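Local coordinates for trwC protein (PDB 1OMH) that probably nicks and transfers plasmid DNA at the origin of transfer during bacterial conjugation, acting here through its N-terminal relaxase domain, at residues 108-113 / 194-199. Numbering follows the deposited sequence.
Sequences KAHDRA and AVYNAE
The imidazole of His-110 and the phenol ring of Tyr-196 meet obliquely, planes turned 80° to one another and centroids 5.7 Å apart, each presenting its polar atom at the other's edge, in plane. Tyr-196 OH and His-110 ND1 share a hydrogen bond of 2.8 Å in which either could be the donor; at 145° it is somewhat bent. Both side chains start out with CG anti to the backbone N (chi1 164° in Tyr-196), and this carries their ends across the gap until ND1 and OH meet. Nearer the helix backbones, the methyl of Ala-113 comes obliquely against the phenol ring, CB 3.6 Å from Tyr-196 CD1, and also rests against Glu-199, with 3.8 Å between the two CB atoms. The chain of Glu-199 bends at chi2, and its end leads away to a salt bridge between OE2 and Arg-116 NH1. His-110 is gripped from both nitrogens, since NE2 bonds Thr-162 OG1, which should fix the turn of the imidazole close to His-161, a zinc or copper ligand elsewhere but metal-free here. Putting a phenylalanine in place of Tyr-196 would probably leave His-110 ND1 without its partner and the imidazole less firmly held. Segments 108-113 and 194-199 run roughly antiparallel, axes 9.0 Å apart, while Phe-88 (strand 81-89) meets the Tyr-196 ring and Thr-162 (strand 158-167) bonds His-110, joining helices 104-122 and 189-206 to the relaxase domain's central antiparallel sheet.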
ATOM      1  N   LYS B 108       1.652  -2.455  15.125  1.00 20.22           N
ATOM      2  CA  LYS B 108       2.696  -1.442  15.239  1.00 22.19           C
ATOM      3  C   LYS B 108       3.912  -1.835  14.391  1.00 20.32           C
ATOM      4  O   LYS B 108       4.571  -0.975  13.804  1.00 24.37           O
ATOM      5  CB  LYS B 108       3.118  -1.284  16.702  1.00 22.75           C
ATOM      6  CG  LYS B 108       4.281  -0.324  16.906  1.00 28.69           C
ATOM      7  N   ALA B 109       4.210  -3.131  14.339  1.00 20.05           N
ATOM      8  CA  ALA B 109       5.342  -3.621  13.559  1.00 22.11           C
ATOM      9  C   ALA B 109       5.138  -3.278  12.083  1.00 22.76           C
ATOM     10  O   ALA B 109       6.061  -2.820  11.404  1.00 17.63           O
ATOM     11  CB  ALA B 109       5.493  -5.128  13.734  1.00 21.20           C
ATOM     12  N   HIS B 110       3.924  -3.508  11.597  1.00 20.88           N
ATOM     13  CA  HIS B 110       3.565  -3.212  10.213  1.00 19.34           C
ATOM     14  C   HIS B 110       3.695  -1.710   9.956  1.00 19.39           C
ATOM     15  O   HIS B 110       4.319  -1.294   8.981  1.00 20.78           O
ATOM     16  CB  HIS B 110       2.121  -3.663   9.942  1.00 16.07           C
ATOM     17  CG  HIS B 110       1.532  -3.099   8.686  1.00 16.50           C
ATOM     18  ND1 HIS B 110       1.786  -3.624   7.437  1.00 20.13           N
ATOM     19  CD2 HIS B 110       0.714  -2.039   8.489  1.00 14.84           C
ATOM     20  CE1 HIS B 110       1.148  -2.911   6.524  1.00 14.31           C
ATOM     21  NE2 HIS B 110       0.490  -1.944   7.137  1.00 18.29           N
ATOM     22  N   ASP B 111       3.105  -0.899  10.832  1.00 18.44           N
ATOM     23  CA  ASP B 111       3.166   0.549  10.681  1.00 21.27           C
ATOM     24  C   ASP B 111       4.605   1.054  10.604  1.00 23.40           C
ATOM     25  O   ASP B 111       4.917   1.929   9.800  1.00 21.21           O
ATOM     26  CB  ASP B 111       2.445   1.252  11.838  1.00 24.09           C
ATOM     27  CG  ASP B 111       0.947   1.012  11.828  1.00 28.32           C
ATOM     28  OD1 ASP B 111       0.421   0.535  10.802  1.00 23.23           O
ATOM     29  OD2 ASP B 111       0.288   1.317  12.844  1.00 26.33           O
ATOM     30  N   ARG B 112       5.480   0.507  11.441  1.00 20.69           N
ATOM     31  CA  ARG B 112       6.883   0.922  11.433  1.00 25.15           C
ATOM     32  C   ARG B 112       7.557   0.541  10.120  1.00 22.92           C
ATOM     33  O   ARG B 112       8.258   1.354   9.522  1.00 25.33           O
ATOM     34  CB  ARG B 112       7.639   0.283  12.598  1.00 25.01           C
ATOM     35  CG  ARG B 112       7.288   0.855  13.961  1.00 33.65           C
ATOM     36  CD  ARG B 112       7.959   0.055  15.071  1.00 37.15           C
ATOM     37  NE  ARG B 112       7.756   0.650  16.389  1.00 41.59           N
ATOM     38  CZ  ARG B 112       8.088   0.057  17.531  1.00 47.79           C
ATOM     39  NH1 ARG B 112       8.634  -1.150  17.518  1.00 51.55           N
ATOM     40  NH2 ARG B 112       7.879   0.671  18.687  1.00 50.69           N
ATOM     41  N   ALA B 113       7.343  -0.691   9.671  1.00 21.92           N
ATOM     42  CA  ALA B 113       7.950  -1.139   8.424  1.00 24.05           C
ATOM     43  C   ALA B 113       7.500  -0.236   7.278  1.00 23.36           C
ATOM     44  O   ALA B 113       8.293   0.088   6.394  1.00 17.93           O
ATOM     45  CB  ALA B 113       7.583  -2.590   8.142  1.00 19.82           C
ATOM     46  N   ALA B 194      11.088  -4.981  -0.766  1.00 20.25           N
ATOM     47  CA  ALA B 194      12.075  -5.792  -0.061  1.00 23.16           C
ATOM     48  C   ALA B 194      12.444  -5.112   1.252  1.00 21.85           C
ATOM     49  O   ALA B 194      12.723  -5.776   2.249  1.00 23.32           O
ATOM     50  CB  ALA B 194      13.312  -5.991  -0.934  1.00 19.59           C
ATOM     51  N   VAL B 195      12.438  -3.783   1.248  1.00 19.97           N
ATOM     52  CA  VAL B 195      12.737  -3.015   2.453  1.00 21.40           C
ATOM     53  C   VAL B 195      11.611  -3.196   3.478  1.00 22.28           C
ATOM     54  O   VAL B 195      11.864  -3.328   4.681  1.00 21.79           O
ATOM     55  CB  VAL B 195      12.878  -1.509   2.143  1.00 23.11           C
ATOM     56  CG1 VAL B 195      13.109  -0.734   3.429  1.00 24.30           C
ATOM     57  CG2 VAL B 195      14.032  -1.282   1.158  1.00 28.19           C
ATOM     58  N   TYR B 196      10.365  -3.181   3.003  1.00 15.52           N
ATOM     59  CA  TYR B 196       9.217  -3.368   3.895  1.00 16.56           C
ATOM     60  C   TYR B 196       9.318  -4.764   4.504  1.00 12.88           C
ATOM     61  O   TYR B 196       9.157  -4.952   5.708  1.00 15.91           O
ATOM     62  CB  TYR B 196       7.904  -3.242   3.114  1.00 15.09           C
ATOM     63  CG  TYR B 196       6.690  -3.785   3.846  1.00 14.33           C
ATOM     64  CD1 TYR B 196       6.064  -3.050   4.857  1.00 14.94           C
ATOM     65  CD2 TYR B 196       6.183  -5.040   3.536  1.00 16.36           C
ATOM     66  CE1 TYR B 196       4.948  -3.568   5.546  1.00 17.63           C
ATOM     67  CE2 TYR B 196       5.084  -5.567   4.210  1.00 18.11           C
ATOM     68  CZ  TYR B 196       4.471  -4.829   5.214  1.00 17.70           C
ATOM     69  OH  TYR B 196       3.398  -5.374   5.885  1.00 16.84           O
ATOM     70  N   ASN B 197       9.595  -5.738   3.652  1.00 15.66           N
ATOM     71  CA  ASN B 197       9.730  -7.130   4.066  1.00 21.72           C
ATOM     72  C   ASN B 197      10.786  -7.278   5.168  1.00 24.24           C
ATOM     73  O   ASN B 197      10.543  -7.910   6.199  1.00 20.49           O
ATOM     74  CB  ASN B 197      10.123  -7.984   2.860  1.00 27.06           C
ATOM     75  CG  ASN B 197       9.600  -9.402   2.949  1.00 40.66           C
ATOM     76  OD1 ASN B 197      10.215 -10.334   2.432  1.00 43.25           O
ATOM     77  ND2 ASN B 197       8.448  -9.573   3.590  1.00 45.07           N
ATOM     78  N   ALA B 198      11.960  -6.698   4.938  1.00 21.87           N
ATOM     79  CA  ALA B 198      13.064  -6.758   5.897  1.00 21.05           C
ATOM     80  C   ALA B 198      12.711  -6.133   7.242  1.00 22.46           C
ATOM     81  O   ALA B 198      12.909  -6.751   8.286  1.00 21.12           O
ATOM     82  CB  ALA B 198      14.305  -6.064   5.316  1.00 16.98           C
ATOM     83  N   GLU B 199      12.208  -4.899   7.212  1.00 19.41           N
ATOM     84  CA  GLU B 199      11.835  -4.192   8.428  1.00 20.23           C
ATOM     85  C   GLU B 199      10.752  -4.932   9.200  1.00 22.60           C
ATOM     86  O   GLU B 199      10.813  -5.027  10.431  1.00 18.49           O
ATOM     87  CB  GLU B 199      11.340  -2.783   8.098  1.00 21.14           C
ATOM     88  CG  GLU B 199      12.390  -1.873   7.484  1.00 28.43           C
ATOM     89  CD  GLU B 199      13.454  -1.461   8.479  1.00 34.32           C
ATOM     90  OE1 GLU B 199      14.446  -0.834   8.057  1.00 39.62           O
ATOM     91  OE2 GLU B 199      13.295  -1.757   9.684  1.00 33.46           O
TER